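Local coordinates for protein Plm1 (Streptomyces sp. HK803, PDB 4HXY) that probably reduces, with NADPH, the beta-keto group of the polyketide intermediate in the first module of phoslactomycin biosynthesis, as a short-chain dehydrogenase/reductase-type ketoreductase, at residues W414-L418 against F430-E434; R115-E120 against G325-G331. The contacts are given in a common frame with arbitrary orientation. Numbering follows the deposited sequence.

Contact 1 (W414-L418 against F430-E434); sequences WSRFL and FGSFE
An aromatic cluster of Trp-414, Phe-417, Phe-430 and Phe-433 packs the start of helix 414-421 against the chain that returns after it. Residues 414-418 make a regular helical turn (Leu-418 N to Trp-414 O, 3.0 Å); residues 431-433 form a 3-10 turn, with Phe-433 N bonded to Phe-430 O at 2.9 Å. The CA atoms pair Trp-414 with Phe-433 (6.8 Å) and Leu-418 with Phe-430 (8.0 Å). Trp-414 (m, chi2 103°) and Phe-433 (m, chi2 -79°) stack face to face, six-membered centroids 3.8 Å apart and planes at 14°, so that their flat faces cover each other. Phe-417, chi1 t, points its edge at the face of buried Phe-430 (m, chi2 -67°), centroids 5.4 Å apart and planes at 80°. Phe-430 also meets Trp-414 obliquely, while strand 167-175 touches both phenylalanines of 430-434. Leu-418 (m, t) sets its two methyls against the second segment: CD2 lies 3.5 Å from Phe-430 CB, and CD1 packs 3.8 Å from Phe-433 CB and 3.3 Å from Phe-433 O.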
loop_
_atom_site.group_PDB
_atom_site.type_symbol
_atom_site.label_atom_id
_atom_site.label_comp_id
_atom_site.label_asym_id
_atom_site.label_seq_id
_atom_site.Cartn_x
_atom_site.Cartn_y
_atom_site.Cartn_z
ATOM N N TRP A 414 -0.387 -21.064 4.970
ATOM C CA TRP A 414 -1.780 -20.686 5.121
ATOM C C TRP A 414 -2.451 -21.353 6.324
ATOM O O TRP A 414 -3.300 -20.737 6.952
ATOM C CB TRP A 414 -2.565 -20.943 3.824
ATOM C CG TRP A 414 -2.091 -20.030 2.756
ATOM C CD1 TRP A 414 -1.267 -20.342 1.714
ATOM C CD2 TRP A 414 -2.340 -18.640 2.675
ATOM N NE1 TRP A 414 -0.999 -19.214 0.969
ATOM C CE2 TRP A 414 -1.649 -18.152 1.546
ATOM C CE3 TRP A 414 -3.083 -17.750 3.443
ATOM C CZ2 TRP A 414 -1.713 -16.820 1.164
ATOM C CZ3 TRP A 414 -3.135 -16.428 3.067
ATOM C CH2 TRP A 414 -2.443 -15.971 1.952
ATOM N N SER A 415 -2.050 -22.588 6.652
ATOM C CA SER A 415 -2.623 -23.307 7.795
ATOM C C SER A 415 -2.365 -22.583 9.124
ATOM O O SER A 415 -3.175 -22.702 10.038
ATOM C CB SER A 415 -2.056 -24.740 7.873
ATOM O OG SER A 415 -0.662 -24.698 8.064
ATOM N N ARG A 416 -1.246 -21.866 9.235
ATOM C CA ARG A 416 -0.961 -21.028 10.402
ATOM C C ARG A 416 -1.470 -19.596 10.227
ATOM O O ARG A 416 -1.965 -18.974 11.172
ATOM C CB ARG A 416 0.538 -20.928 10.684
ATOM C CG ARG A 416 1.265 -22.200 11.049
ATOM C CD ARG A 416 2.772 -21.895 11.180
ATOM N NE ARG A 416 3.553 -23.054 11.612
ATOM C CZ ARG A 416 4.712 -23.000 12.289
ATOM N NH1 ARG A 416 5.337 -24.130 12.631
ATOM N NH2 ARG A 416 5.256 -21.835 12.646
ATOM N N PHE A 417 -1.312 -19.050 9.031
ATOM C CA PHE A 417 -1.659 -17.641 8.815
ATOM C C PHE A 417 -3.155 -17.363 8.997
ATOM O O PHE A 417 -3.531 -16.397 9.655
ATOM C CB PHE A 417 -1.224 -17.218 7.403
ATOM C CG PHE A 417 -1.592 -15.809 7.050
ATOM C CD1 PHE A 417 -0.729 -14.770 7.322
ATOM C CD2 PHE A 417 -2.810 -15.523 6.452
ATOM C CE1 PHE A 417 -1.080 -13.463 7.006
ATOM C CE2 PHE A 417 -3.160 -14.218 6.158
ATOM C CZ PHE A 417 -2.283 -13.200 6.420
ATOM N N LEU A 418 -4.003 -18.199 8.415
ATOM C CA LEU A 418 -5.444 -17.892 8.363
ATOM C C LEU A 418 -6.118 -17.893 9.733
ATOM O O LEU A 418 -6.875 -16.953 10.032
ATOM C CB LEU A 418 -6.191 -18.808 7.393
ATOM C CG LEU A 418 -5.937 -18.587 5.925
ATOM C CD1 LEU A 418 -6.540 -19.751 5.127
ATOM C CD2 LEU A 418 -6.520 -17.229 5.500
ATOM N N PHE A 430 -9.499 -14.089 1.764
ATOM C CA PHE A 430 -8.665 -15.260 1.573
ATOM C C PHE A 430 -9.454 -16.533 1.289
ATOM O O PHE A 430 -8.955 -17.637 1.508
ATOM C CB PHE A 430 -7.818 -15.471 2.817
ATOM C CG PHE A 430 -6.844 -14.384 3.076
ATOM C CD1 PHE A 430 -5.791 -14.184 2.201
ATOM C CD2 PHE A 430 -6.954 -13.561 4.190
ATOM C CE1 PHE A 430 -4.863 -13.192 2.427
ATOM C CE2 PHE A 430 -6.015 -12.564 4.410
ATOM C CZ PHE A 430 -4.980 -12.387 3.528
ATOM N N GLY A 431 -10.665 -16.387 0.755
ATOM C CA GLY A 431 -11.489 -17.558 0.417
ATOM C C GLY A 431 -10.794 -18.683 -0.342
ATOM O O GLY A 431 -11.059 -19.864 -0.104
ATOM N N SER A 432 -9.868 -18.331 -1.236
ATOM C CA SER A 432 -9.202 -19.319 -2.080
ATOM C C SER A 432 -8.179 -20.185 -1.318
ATOM O O SER A 432 -7.696 -21.190 -1.846
ATOM C CB SER A 432 -8.530 -18.630 -3.262
ATOM O OG SER A 432 -7.416 -17.854 -2.851
ATOM N N PHE A 433 -7.883 -19.806 -0.079
ATOM C CA PHE A 433 -6.972 -20.552 0.798
ATOM C C PHE A 433 -7.702 -21.322 1.908
ATOM O O PHE A 433 -7.069 -21.977 2.737
ATOM C CB PHE A 433 -5.907 -19.601 1.377
ATOM C CG PHE A 433 -5.138 -18.884 0.309
ATOM C CD1 PHE A 433 -4.113 -19.531 -0.381
ATOM C CD2 PHE A 433 -5.481 -17.602 -0.061
ATOM C CE1 PHE A 433 -3.438 -18.890 -1.405
ATOM C CE2 PHE A 433 -4.819 -16.957 -1.083
ATOM C CZ PHE A 433 -3.788 -17.590 -1.748
ATOM N N GLU A 434 -9.028 -21.254 1.907
ATOM C CA GLU A 434 -9.833 -21.962 2.899
ATOM C C GLU A 434 -9.910 -23.452 2.576
ATOM O O GLU A 434 -9.519 -23.899 1.486
ATOM C CB GLU A 434 -11.240 -21.388 2.962
ATOM C CG GLU A 434 -11.317 -19.964 3.494
ATOM C CD GLU A 434 -12.735 -19.413 3.503
ATOM O OE1 GLU A 434 -13.691 -20.204 3.312
ATOM O OE2 GLU A 434 -12.903 -18.189 3.702
#

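Contact 2 (R115-E120 against G325-G331); sequences RVAGLE and GIWGAAG
The last six residues of helix 105-120 lie against residues 325-331, where a weakly bonded helix gives way to extended chain. Val-116 and Gly-328 are paired at 5.1 Å between CA atoms, Glu-120 and Ala-330 at 5.8 Å. Arg-115 (m, t, m, chi4 -91°) is long enough to reach Gly-325 O, to which NH2 makes a weak hydrogen bond (2.8 Å, 125°); Ile-326 O, which is hydrogen-bonded to Arg-171 NH1, lies over one guanidinium face. Val-116, chi1 t, is compact enough for the close backbones, with CG1 3.6 Å from Ala-329 O and CG2 4.1 Å from Gly-328 CA. Residues 325-331 follow strand 316-322 of the Rossmann-type sheet and lead into helix 333-351, so here a helix from the N-terminal part of the chain packs on a connection of the NADPH-binding fold. Leu-119 (m, t) lays CD1 on the peptide after Gly-328, 3.5 Å from Gly-328 C and 3.6 Å from Ala-329 N. Glycine suits position 328 (phi 92°, psi 161°), since a CB would crowd Leu-119 CD1 and Arg-115 CB and jam against Trp-327 O. Glu-120 (m, t) ends the helix with a carboxylate that bridges two chain segments: OE2 accepts a hydrogen bond from Gly-331 N (2.8 Å, 161°), and OE1 one from Ile-285 N.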
loop_
_atom_site.group_PDB
_atom_site.type_symbol
_atom_site.label_atom_id
_atom_site.label_comp_id
_atom_site.label_asym_id
_atom_site.label_seq_id
_atom_site.Cartn_x
_atom_site.Cartn_y
_atom_site.Cartn_z
ATOM N N ARG A 115 -8.418 -1.412 6.217
ATOM C CA ARG A 115 -8.153 -2.816 6.540
ATOM C C ARG A 115 -7.598 -3.014 7.956
ATOM O O ARG A 115 -7.978 -3.956 8.651
ATOM C CB ARG A 115 -7.214 -3.450 5.511
ATOM C CG ARG A 115 -7.898 -3.735 4.156
ATOM C CD ARG A 115 -6.980 -4.461 3.171
ATOM N NE ARG A 115 -6.034 -3.540 2.514
ATOM C CZ ARG A 115 -6.256 -2.913 1.368
ATOM N NH1 ARG A 115 -7.375 -3.105 0.675
ATOM N NH2 ARG A 115 -5.343 -2.097 0.883
ATOM N N VAL A 116 -6.711 -2.128 8.383
ATOM C CA VAL A 116 -6.200 -2.155 9.745
ATOM C C VAL A 116 -7.330 -1.856 10.762
ATOM O O VAL A 116 -7.400 -2.493 11.810
ATOM C CB VAL A 116 -5.019 -1.204 9.897
ATOM C CG1 VAL A 116 -4.543 -1.184 11.342
ATOM C CG2 VAL A 116 -3.882 -1.634 8.954
ATOM N N ALA A 117 -8.219 -0.926 10.431
ATOM C CA ALA A 117 -9.394 -0.657 11.273
ATOM C C ALA A 117 -10.238 -1.921 11.489
ATOM O O ALA A 117 -10.700 -2.186 12.606
ATOM C CB ALA A 117 -10.227 0.485 10.691
ATOM N N GLY A 118 -10.412 -2.716 10.432
ATOM C CA GLY A 118 -11.131 -3.988 10.527
ATOM C C GLY A 118 -10.483 -4.937 11.517
ATOM O O GLY A 118 -11.187 -5.675 12.236
ATOM N N LEU A 119 -9.156 -4.943 11.574
ATOM C CA LEU A 119 -8.429 -5.838 12.485
ATOM C C LEU A 119 -8.388 -5.306 13.938
ATOM O O LEU A 119 -8.432 -6.097 14.891
ATOM C CB LEU A 119 -6.994 -6.090 12.004
ATOM C CG LEU A 119 -6.876 -6.697 10.614
ATOM C CD1 LEU A 119 -5.430 -6.625 10.108
ATOM C CD2 LEU A 119 -7.380 -8.143 10.662
ATOM N N GLU A 120 -8.328 -3.988 14.108
ATOM C CA GLU A 120 -8.236 -3.387 15.444
ATOM C C GLU A 120 -9.590 -3.178 16.106
ATOM O O GLU A 120 -9.664 -3.161 17.336
ATOM C CB GLU A 120 -7.502 -2.035 15.399
ATOM C CG GLU A 120 -6.051 -2.171 14.993
ATOM C CD GLU A 120 -5.262 -0.889 15.098
ATOM O OE1 GLU A 120 -5.824 0.156 15.527
ATOM O OE2 GLU A 120 -4.059 -0.943 14.748
ATOM N N GLY A 325 0.076 -3.364 3.288
ATOM C CA GLY A 325 -0.837 -2.583 2.473
ATOM C C GLY A 325 -1.772 -3.439 1.642
ATOM O O GLY A 325 -2.620 -2.904 0.903
ATOM N N ILE A 326 -1.602 -4.769 1.694
ATOM C CA ILE A 326 -2.415 -5.677 0.924
ATOM C C ILE A 326 -3.558 -6.213 1.794
ATOM O O ILE A 326 -4.733 -6.197 1.384
ATOM C CB ILE A 326 -1.586 -6.875 0.374
ATOM C CG1 ILE A 326 -0.468 -6.394 -0.558
ATOM C CG2 ILE A 326 -2.526 -7.892 -0.350
ATOM C CD1 ILE A 326 -0.992 -5.710 -1.825
ATOM N N TRP A 327 -3.196 -6.715 2.976
ATOM C CA TRP A 327 -4.199 -7.254 3.886
ATOM C C TRP A 327 -4.270 -6.662 5.277
ATOM O O TRP A 327 -5.270 -6.887 5.970
ATOM C CB TRP A 327 -4.095 -8.770 3.942
ATOM C CG TRP A 327 -2.772 -9.380 4.324
ATOM C CD1 TRP A 327 -2.144 -9.326 5.529
ATOM C CD2 TRP A 327 -1.975 -10.239 3.493
ATOM N NE1 TRP A 327 -0.981 -10.055 5.487
ATOM C CE2 TRP A 327 -0.863 -10.641 4.257
ATOM C CE3 TRP A 327 -2.089 -10.687 2.174
ATOM C CZ2 TRP A 327 0.106 -11.505 3.756
ATOM C CZ3 TRP A 327 -1.119 -11.536 1.674
ATOM C CH2 TRP A 327 -0.028 -11.927 2.462
ATOM N N GLY A 328 -3.241 -5.920 5.688
ATOM C CA GLY A 328 -3.237 -5.223 6.974
ATOM C C GLY A 328 -2.631 -6.017 8.107
ATOM O O GLY A 328 -2.549 -7.247 8.062
ATOM N N ALA A 329 -2.248 -5.297 9.166
ATOM C CA ALA A 329 -1.787 -5.895 10.420
ATOM C C ALA A 329 -2.114 -4.890 11.522
ATOM O O ALA A 329 -2.032 -3.701 11.319
ATOM C CB ALA A 329 -0.264 -6.212 10.407
ATOM N N ALA A 330 -2.529 -5.380 12.679
ATOM C CA ALA A 330 -2.746 -4.502 13.827
ATOM C C ALA A 330 -1.489 -3.684 14.127
ATOM O O ALA A 330 -0.364 -4.186 14.048
ATOM C CB ALA A 330 -3.158 -5.336 15.074
ATOM N N GLY A 331 -1.695 -2.421 14.485
ATOM C CA GLY A 331 -0.594 -1.526 14.811
ATOM C C GLY A 331 0.065 -0.862 13.623
ATOM O O GLY A 331 0.928 0.001 13.796
#

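Along the chain the two contacts come in series: contact 2 joins segments 205 residues apart and closes before contact 1 opens, a local pairing near the C-terminus with segments 12 residues apart. Their centres lie 16 Å apart, yet they touch through Trp-327, whose backbone belongs to contact 2 while its indole extends the aromatic cluster of contact 1: Trp-327 NE1 lies 3.5 Å from Phe-417 CZ, and Trp-327 CE3 lies 3.6 Å from Phe-430 CZ. Strand 167-175 borders both, with Leu-173 touching Phe-430, Phe-433, Ile-326 and Trp-327. Trp-327 and Leu-173 thus join the N-terminal part, the NADPH-binding fold and the C-terminal end by apolar packing.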